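Local atomic coordinates of alpha-glucosidase (Pseudoalteromonas sp. K8, PDB entry 5HQA), a protein that hydrolyses alpha-glucosidic bonds as a chloride-activated, calcium-binding member of glycoside hydrolase family 97. Residues L189-A193 with A217-Q221; V134-H138 with P161-A165. The contacts are given in a common frame with arbitrary orientation. Numbering follows the deposited sequence.

Contact 1 of 2, residues L189-A193 with A217-Q221; sequences LVDYA and AVKKQ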
loop_
_atom_site.group_PDB
_atom_site.type_symbol
_atom_site.label_atom_id
_atom_site.label_comp_id
_atom_site.label_asym_id
_atom_site.label_seq_id
_atom_site.Cartn_x
_atom_site.Cartn_y
_atom_site.Cartn_z
ATOM N N LEU A 189 -3.738 -6.734 10.509
ATOM C CA LEU A 189 -4.777 -5.960 11.194
ATOM C C LEU A 189 -6.117 -6.635 10.931
ATOM O O LEU A 189 -6.740 -6.423 9.886
ATOM C CB LEU A 189 -4.764 -4.511 10.723
ATOM C CG LEU A 189 -5.870 -3.598 11.249
ATOM C CD1 LEU A 189 -5.909 -3.567 12.781
ATOM C CD2 LEU A 189 -5.670 -2.189 10.684
ATOM N N VAL A 190 -6.545 -7.472 11.879
ATOM C CA VAL A 190 -7.724 -8.323 11.757
ATOM C C VAL A 190 -8.565 -8.164 13.016
ATOM O O VAL A 190 -8.050 -8.339 14.126
ATOM C CB VAL A 190 -7.343 -9.805 11.577
ATOM C CG1 VAL A 190 -8.599 -10.673 11.505
ATOM C CG2 VAL A 190 -6.483 -9.989 10.338
ATOM N N ASP A 191 -9.850 -7.846 12.845
ATOM C CA ASP A 191 -10.798 -7.720 13.961
ATOM C C ASP A 191 -10.256 -6.813 15.069
ATOM O O ASP A 191 -10.298 -7.142 16.257
ATOM C CB ASP A 191 -11.171 -9.092 14.531
ATOM C CG ASP A 191 -12.307 -9.007 15.538
ATOM O OD1 ASP A 191 -13.200 -8.153 15.331
ATOM O OD2 ASP A 191 -12.301 -9.762 16.541
ATOM N N TYR A 192 -9.751 -5.651 14.671
ATOM C CA TYR A 192 -9.132 -4.733 15.610
ATOM C C TYR A 192 -9.145 -3.358 14.964
ATOM O O TYR A 192 -9.386 -3.224 13.761
ATOM C CB TYR A 192 -7.712 -5.188 15.946
ATOM C CG TYR A 192 -7.137 -4.731 17.277
ATOM C CD1 TYR A 192 -7.369 -5.458 18.448
ATOM C CD2 TYR A 192 -6.308 -3.605 17.351
ATOM C CE1 TYR A 192 -6.814 -5.059 19.661
ATOM C CE2 TYR A 192 -5.743 -3.202 18.562
ATOM C CZ TYR A 192 -6.005 -3.934 19.709
ATOM O OH TYR A 192 -5.445 -3.540 20.900
ATOM N N ALA A 193 -8.911 -2.336 15.778
ATOM C CA ALA A 193 -8.876 -0.959 15.300
ATOM C C ALA A 193 -7.468 -0.603 14.838
ATOM O O ALA A 193 -6.483 -1.010 15.458
ATOM C CB ALA A 193 -9.320 0.002 16.407
ATOM N N ALA A 217 -12.673 1.539 21.435
ATOM C CA ALA A 217 -11.782 1.202 20.330
ATOM C C ALA A 217 -12.039 -0.202 19.784
ATOM O O ALA A 217 -12.255 -0.369 18.578
ATOM C CB ALA A 217 -10.321 1.346 20.767
ATOM N N VAL A 218 -11.989 -1.227 20.640
ATOM C CA VAL A 218 -12.028 -2.612 20.169
ATOM C C VAL A 218 -12.970 -3.422 21.042
ATOM O O VAL A 218 -12.825 -3.437 22.268
ATOM C CB VAL A 218 -10.640 -3.281 20.170
ATOM C CG1 VAL A 218 -10.747 -4.700 19.584
ATOM C CG2 VAL A 218 -9.622 -2.441 19.405
ATOM N N LYS A 219 -13.900 -4.130 20.409
ATOM C CA LYS A 219 -14.800 -5.046 21.091
ATOM C C LYS A 219 -14.279 -6.472 20.939
ATOM O O LYS A 219 -14.041 -6.932 19.817
ATOM C CB LYS A 219 -16.210 -4.924 20.513
ATOM C CG LYS A 219 -16.770 -3.505 20.548
ATOM C CD LYS A 219 -18.066 -3.383 19.743
ATOM C CE LYS A 219 -18.629 -1.971 19.802
ATOM N NZ LYS A 219 -19.844 -1.820 18.953
ATOM N N LYS A 220 -14.091 -7.162 22.063
ATOM C CA LYS A 220 -13.661 -8.553 22.062
ATOM C C LYS A 220 -14.511 -9.347 23.046
ATOM O O LYS A 220 -15.093 -8.803 23.989
ATOM C CB LYS A 220 -12.175 -8.700 22.440
ATOM C CG LYS A 220 -11.194 -8.086 21.445
ATOM C CD LYS A 220 -11.100 -8.915 20.162
ATOM C CE LYS A 220 -9.933 -8.448 19.304
ATOM N NZ LYS A 220 -9.757 -9.314 18.102
ATOM N N GLN A 221 -14.578 -10.651 22.825
ATOM C CA GLN A 221 -15.194 -11.559 23.781
ATOM C C GLN A 221 -14.139 -12.569 24.208
ATOM O O GLN A 221 -13.726 -13.419 23.411
ATOM C CB GLN A 221 -16.409 -12.247 23.177
ATOM C CG GLN A 221 -17.130 -13.131 24.161
ATOM C CD GLN A 221 -18.349 -13.773 23.547
ATOM O OE1 GLN A 221 -18.242 -14.774 22.827
ATOM N NE2 GLN A 221 -19.521 -13.197 23.813
HETATM O O HOH W 1 -7.138 -8.631 17.152
HETATM O O HOH W 2 -14.395 -9.898 18.260
#
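The loop 189-193 runs obliquely past strand 218-221, with end-to-end directions 140° apart. The backbones come closest at Y192 and V218, whose CA atoms are 5.8 Å apart. No backbone hydrogen bond joins the two segments. A217 and V218 both face I125 of strand 122-134, forming a classic beta bulge, and the CA-to-CB bonds of both point toward the loop.

V218 packs on the Y192 ring. Its CG2 sits 3.7 Å from the ring centroid of Y192, almost on the ring normal, a CH-pi contact. V218 CG1 is 3.6 Å from Y192 CD1. V218 CG2 also lies 3.9 Å from A193 CB. The Y192 hydroxyl is hydrogen-bonded to E128.

K220 CE lies at the edge of the Y192 ring, 4.0 Å from Y192 CD1. K220 NZ donates to D191 O at 2.9 Å and forms a salt bridge with D191 OD2 at 3.0 Å. Water 1 joins K220 NZ to V190 O. The other carboxylate oxygen, D191 OD1, accepts from Q413 and N417 of helix 413-428. The D191 carboxylate therefore lies between K220 of the strand and that helix, to which K219 N also bonds directly through Q413, beside an apolar patch of Y192, V218 and A193.

Contact 2 of 2, residues V134-H138 with P161-A165; sequences VNNSH and PLNDA
This is a packing contact between two connecting loops in the N-terminal beta-sandwich region, whose family belongs to the galactose mutarotase clan. Each loop crosses from one sheet of the sandwich to the other. Segment 134-138 leaves strand 122-134 for 141-144, and segment 161-165 returns from 158-161 to 167-168. The contact pairs these two crossings.

V134 to S137 form a type II beta turn. N135 has phi/psi -75/140 and N136 has 55/45. S137 and H138 then begin a 3-10 segment. Opposite them, 162-164 is also 3-10, with D164 N donating to P161 O at 3.0 Å and A165 N to L162 O at 3.1 Å. The backbones come together with S137 CA 6.0 Å from L162 CA, and H138 CA 6.2 Å from N163 CA.

L162 points into the turn with chi1 t and chi2 p. Its CD2 touches V134 CG1 at 3.6 Å and S137 CB at 3.8 Å; V134 has chi1 t. V134 and L162 also share F174 and F205, from the two sheets, as apolar neighbours. S137 takes chi1 p, and its hydroxyl lies beside the side-chain amide of N163. L162 CB lies 3.7 Å from S137 O. One water bridges the backbones: it donates to S137 O at 2.7 Å and accepts from N163 N at 2.9 Å.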
loop_
_atom_site.group_PDB
_atom_site.type_symbol
_atom_site.label_atom_id
_atom_site.label_comp_id
_atom_site.label_asym_id
_atom_site.label_seq_id
_atom_site.Cartn_x
_atom_site.Cartn_y
_atom_site.Cartn_z
ATOM N N VAL A 134 11.083 7.262 21.117
ATOM C CA VAL A 134 12.258 7.423 20.267
ATOM C C VAL A 134 13.355 8.145 21.038
ATOM O O VAL A 134 13.137 9.235 21.589
ATOM C CB VAL A 134 11.898 8.183 18.983
ATOM C CG1 VAL A 134 13.143 8.370 18.119
ATOM C CG2 VAL A 134 10.826 7.433 18.227
ATOM N N ASN A 135 14.541 7.547 21.057
ATOM C CA ASN A 135 15.690 8.155 21.710
ATOM C C ASN A 135 16.231 9.304 20.861
ATOM O O ASN A 135 16.274 9.212 19.630
ATOM C CB ASN A 135 16.771 7.101 21.930
ATOM C CG ASN A 135 17.845 7.574 22.869
ATOM O OD1 ASN A 135 17.606 8.432 23.721
ATOM N ND2 ASN A 135 19.035 7.032 22.720
ATOM N N ASN A 136 16.634 10.396 21.526
ATOM C CA ASN A 136 17.169 11.588 20.850
ATOM C C ASN A 136 16.205 12.120 19.787
ATOM O O ASN A 136 16.595 12.455 18.664
ATOM C CB ASN A 136 18.538 11.295 20.233
ATOM C CG ASN A 136 19.586 11.035 21.277
ATOM O OD1 ASN A 136 19.662 11.744 22.277
ATOM N ND2 ASN A 136 20.388 10.000 21.070
ATOM N N SER A 137 14.922 12.203 20.149
ATOM C CA SER A 137 13.921 12.644 19.181
ATOM C C SER A 137 14.134 14.092 18.762
ATOM O O SER A 137 13.679 14.486 17.681
ATOM C CB SER A 137 12.507 12.468 19.754
ATOM O OG SER A 137 12.268 13.327 20.872
ATOM N N HIS A 138 14.830 14.883 19.584
ATOM C CA HIS A 138 15.033 16.295 19.286
ATOM C C HIS A 138 15.959 16.523 18.093
ATOM O O HIS A 138 15.984 17.633 17.556
ATOM C CB HIS A 138 15.590 17.010 20.520
ATOM C CG HIS A 138 16.920 16.488 20.962
ATOM N ND1 HIS A 138 17.087 15.221 21.484
ATOM C CD2 HIS A 138 18.151 17.055 20.952
ATOM C CE1 HIS A 138 18.363 15.032 21.776
ATOM N NE2 HIS A 138 19.029 16.131 21.469
ATOM N N PRO A 161 11.165 18.163 11.833
ATOM C CA PRO A 161 11.701 17.530 13.050
ATOM C C PRO A 161 10.711 16.523 13.616
ATOM O O PRO A 161 9.497 16.734 13.576
ATOM C CB PRO A 161 11.897 18.711 14.002
ATOM C CG PRO A 161 12.149 19.891 13.069
ATOM C CD PRO A 161 11.277 19.636 11.867
ATOM N N LEU A 162 11.235 15.413 14.148
ATOM C CA LEU A 162 10.355 14.367 14.675
ATOM C C LEU A 162 9.411 14.906 15.755
ATOM O O LEU A 162 8.259 14.464 15.855
ATOM C CB LEU A 162 11.194 13.212 15.225
ATOM C CG LEU A 162 10.460 12.011 15.826
ATOM C CD1 LEU A 162 9.569 11.334 14.795
ATOM C CD2 LEU A 162 11.484 11.011 16.372
ATOM N N ASN A 163 9.866 15.875 16.555
ATOM C CA ASN A 163 9.025 16.370 17.633
ATOM C C ASN A 163 7.824 17.165 17.137
ATOM O O ASN A 163 6.949 17.481 17.951
ATOM C CB ASN A 163 9.848 17.223 18.591
ATOM C CG ASN A 163 10.724 16.387 19.499
ATOM O OD1 ASN A 163 10.503 15.188 19.666
ATOM N ND2 ASN A 163 11.722 17.015 20.089
ATOM N N ASP A 164 7.748 17.483 15.842
ATOM C CA ASP A 164 6.591 18.186 15.293
ATOM C C ASP A 164 5.524 17.252 14.735
ATOM O O ASP A 164 4.483 17.739 14.278
ATOM C CB ASP A 164 7.015 19.149 14.183
ATOM C CG ASP A 164 7.958 20.215 14.669
ATOM O OD1 ASP A 164 8.629 20.829 13.818
ATOM O OD2 ASP A 164 8.039 20.427 15.896
ATOM N N ALA A 165 5.762 15.937 14.732
ATOM C CA ALA A 165 4.812 14.965 14.178
ATOM C C ALA A 165 3.826 14.599 15.281
ATOM O O ALA A 165 4.052 13.666 16.051
ATOM C CB ALA A 165 5.542 13.735 13.649
HETATM O O HOH W 3 12.605 16.714 16.641
#

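Both contacts belong to the N-terminal region, but they do not touch. Their centres are 30 Å apart and their nearest atoms about 18 Å apart. Strand 122-134 connects them: I125 backs contact 1, while V134 belongs to contact 2. Along the chain, contact 2 closes before contact 1 opens. Contact 1 faces the catalytic region through helix 413-428, whereas contact 2 packs within the sandwich. Neither contact lies at the glycan pocket or the metal sites. The chain between the segments of contact 2 does, however, include E154, which binds calcium with E437, E455 and E461 of the catalytic region.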